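Local atomic coordinates of Lmo0135 protein (Listeria monocytogenes EGD-e, PDB entry 5ISU), a protein that probably binds peptides outside the cell as the substrate-binding component of an ABC transporter. Residues V344-N349 against L373-P378. Residues are numbered along the deposited sequence; the frame is centred on the assembly and turned at random.
Sequences VYYLNN and LKPTDP
Tyr346 and Pro375 pack side by side on two parallel strands, 341-347 and 370-376. Helix 351-365 connects them in a beta-alpha-beta unit and covers the face that carries buried Val344 and Tyr346. Pro375, at the side of this face, is exposed. Pro375 CA sits over one face of the Tyr346 ring, toward its rim, 3.9 Å from the centroid. Leu373 CB lies at the ring edge. Tyr346 CG stands between the backbone N and the carbonyl carbon (chi1 60°); this sets the ring against Pro375. Val344 CG1 meets Leu373 CD1 at 4.0 Å on this face.

On the other face, exposed Lys374 lays its aliphatic stem on Tyr345. Lys374 CB is over the ring centre, 3.9 Å from the centroid, and Lys374 CG touches Tyr345 CZ at 3.6 Å. Thr376 CG2 approaches the same ring obliquely.

The side chains of Asn348, Asn349 and Pro378 pack more loosely. Asn349 ND2 comes only within 4.0 Å of Pro378 CG. The backbone bonds there stay short: Thr376 N to Tyr346 O is 2.8 Å, and Asn348 N to Thr376 O is 2.8 Å. A 3.2 Å bond from Thr376 OG1 to Tyr346 O, from above the carbonyl plane, adds to the backbone bond. Two donors from Thr376 thus share the Tyr346 carbonyl, which limits rotation of the Thr376 side chain.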
loop_
_atom_site.group_PDB
_atom_site.type_symbol
_atom_site.label_atom_id
_atom_site.label_comp_id
_atom_site.label_asym_id
_atom_site.label_seq_id
_atom_site.Cartn_x
_atom_site.Cartn_y
_atom_site.Cartn_z
ATOM N N VAL A 344 -6.997 5.161 24.104
ATOM C CA VAL A 344 -6.423 4.532 22.913
ATOM C C VAL A 344 -7.595 4.079 22.050
ATOM O O VAL A 344 -8.425 3.280 22.480
ATOM C CB VAL A 344 -5.454 3.377 23.219
ATOM C CG1 VAL A 344 -6.073 2.332 24.150
ATOM C CG2 VAL A 344 -4.965 2.739 21.918
ATOM N N TYR A 345 -7.695 4.649 20.856
ATOM C CA TYR A 345 -8.775 4.320 19.925
ATOM C C TYR A 345 -8.237 3.391 18.855
ATOM O O TYR A 345 -7.197 3.645 18.282
ATOM C CB TYR A 345 -9.374 5.594 19.292
ATOM C CG TYR A 345 -10.451 6.296 20.113
ATOM C CD1 TYR A 345 -10.136 7.014 21.271
ATOM C CD2 TYR A 345 -11.786 6.281 19.695
ATOM C CE1 TYR A 345 -11.126 7.662 22.010
ATOM C CE2 TYR A 345 -12.782 6.924 20.427
ATOM C CZ TYR A 345 -12.452 7.611 21.579
ATOM O OH TYR A 345 -13.451 8.259 22.286
ATOM N N TYR A 346 -8.976 2.324 18.581
ATOM C CA TYR A 346 -8.571 1.338 17.594
ATOM C C TYR A 346 -9.807 0.634 17.019
ATOM O O TYR A 346 -10.940 0.911 17.435
ATOM C CB TYR A 346 -7.588 0.349 18.242
ATOM C CG TYR A 346 -8.141 -0.404 19.428
ATOM C CD1 TYR A 346 -8.154 0.168 20.702
ATOM C CD2 TYR A 346 -8.625 -1.699 19.286
ATOM C CE1 TYR A 346 -8.667 -0.518 21.791
ATOM C CE2 TYR A 346 -9.141 -2.398 20.364
ATOM C CZ TYR A 346 -9.161 -1.809 21.615
ATOM O OH TYR A 346 -9.673 -2.506 22.674
ATOM N N LEU A 347 -9.585 -0.244 16.045
ATOM C CA LEU A 347 -10.669 -0.997 15.400
ATOM C C LEU A 347 -11.231 -2.085 16.334
ATOM O O LEU A 347 -10.472 -2.846 16.929
ATOM C CB LEU A 347 -10.147 -1.631 14.106
ATOM C CG LEU A 347 -9.701 -0.655 13.011
ATOM C CD1 LEU A 347 -8.835 -1.339 11.959
ATOM C CD2 LEU A 347 -10.902 0.020 12.361
ATOM N N ASN A 348 -12.557 -2.174 16.434
ATOM C CA ASN A 348 -13.201 -3.177 17.310
ATOM C C ASN A 348 -13.294 -4.593 16.712
ATOM O O ASN A 348 -13.824 -5.494 17.352
ATOM C CB ASN A 348 -14.607 -2.714 17.744
ATOM C CG ASN A 348 -15.607 -2.646 16.589
ATOM O OD1 ASN A 348 -15.271 -2.877 15.424
ATOM N ND2 ASN A 348 -16.844 -2.308 16.916
ATOM N N ASN A 349 -12.785 -4.774 15.494
ATOM C CA ASN A 349 -12.826 -6.061 14.803
ATOM C C ASN A 349 -11.426 -6.569 14.421
ATOM O O ASN A 349 -11.277 -7.289 13.435
ATOM C CB ASN A 349 -13.671 -5.907 13.537
ATOM C CG ASN A 349 -13.051 -4.953 12.531
ATOM O OD1 ASN A 349 -12.058 -4.270 12.817
ATOM N ND2 ASN A 349 -13.626 -4.908 11.341
ATOM N N LEU A 373 -9.040 1.779 27.183
ATOM C CA LEU A 373 -9.253 1.221 25.841
ATOM C C LEU A 373 -10.583 1.678 25.307
ATOM O O LEU A 373 -11.587 1.623 26.013
ATOM C CB LEU A 373 -9.213 -0.310 25.839
ATOM C CG LEU A 373 -7.831 -0.938 25.805
ATOM C CD1 LEU A 373 -6.940 -0.390 26.901
ATOM C CD2 LEU A 373 -7.976 -2.450 25.903
ATOM N N LYS A 374 -10.592 2.127 24.056
ATOM C CA LYS A 374 -11.815 2.591 23.447
ATOM C C LYS A 374 -11.918 1.969 22.054
ATOM O O LYS A 374 -11.716 2.638 21.050
ATOM C CB LYS A 374 -11.864 4.132 23.440
ATOM C CG LYS A 374 -13.274 4.720 23.572
ATOM C CD LYS A 374 -13.944 4.256 24.872
ATOM C CE LYS A 374 -15.243 4.975 25.192
ATOM N NZ LYS A 374 -15.024 6.386 25.613
ATOM N N PRO A 375 -12.229 0.663 21.999
ATOM C CA PRO A 375 -12.390 0.010 20.703
ATOM C C PRO A 375 -13.587 0.622 19.987
ATOM O O PRO A 375 -14.597 0.918 20.647
ATOM C CB PRO A 375 -12.688 -1.447 21.078
ATOM C CG PRO A 375 -13.310 -1.384 22.428
ATOM C CD PRO A 375 -12.757 -0.161 23.108
ATOM N N THR A 376 -13.495 0.819 18.671
ATOM C CA THR A 376 -14.608 1.428 17.925
ATOM C C THR A 376 -14.908 0.794 16.563
ATOM O O THR A 376 -14.092 0.072 15.987
ATOM C CB THR A 376 -14.372 2.933 17.679
ATOM O OG1 THR A 376 -13.254 3.099 16.809
ATOM C CG2 THR A 376 -14.122 3.681 18.978
ATOM N N ASP A 377 -16.113 1.107 16.080
ATOM C CA ASP A 377 -16.653 0.677 14.787
ATOM C C ASP A 377 -15.823 1.363 13.697
ATOM O O ASP A 377 -15.481 2.535 13.859
ATOM C CB ASP A 377 -18.143 1.105 14.728
ATOM C CG ASP A 377 -18.854 0.700 13.439
ATOM O OD1 ASP A 377 -18.495 1.193 12.345
ATOM O OD2 ASP A 377 -19.857 -0.042 13.541
ATOM N N PRO A 378 -15.497 0.650 12.591
ATOM C CA PRO A 378 -14.661 1.228 11.512
ATOM C C PRO A 378 -15.123 2.582 10.965
ATOM O O PRO A 378 -14.322 3.514 10.913
ATOM C CB PRO A 378 -14.705 0.160 10.416
ATOM C CG PRO A 378 -14.954 -1.107 11.148
ATOM C CD PRO A 378 -15.858 -0.750 12.297
#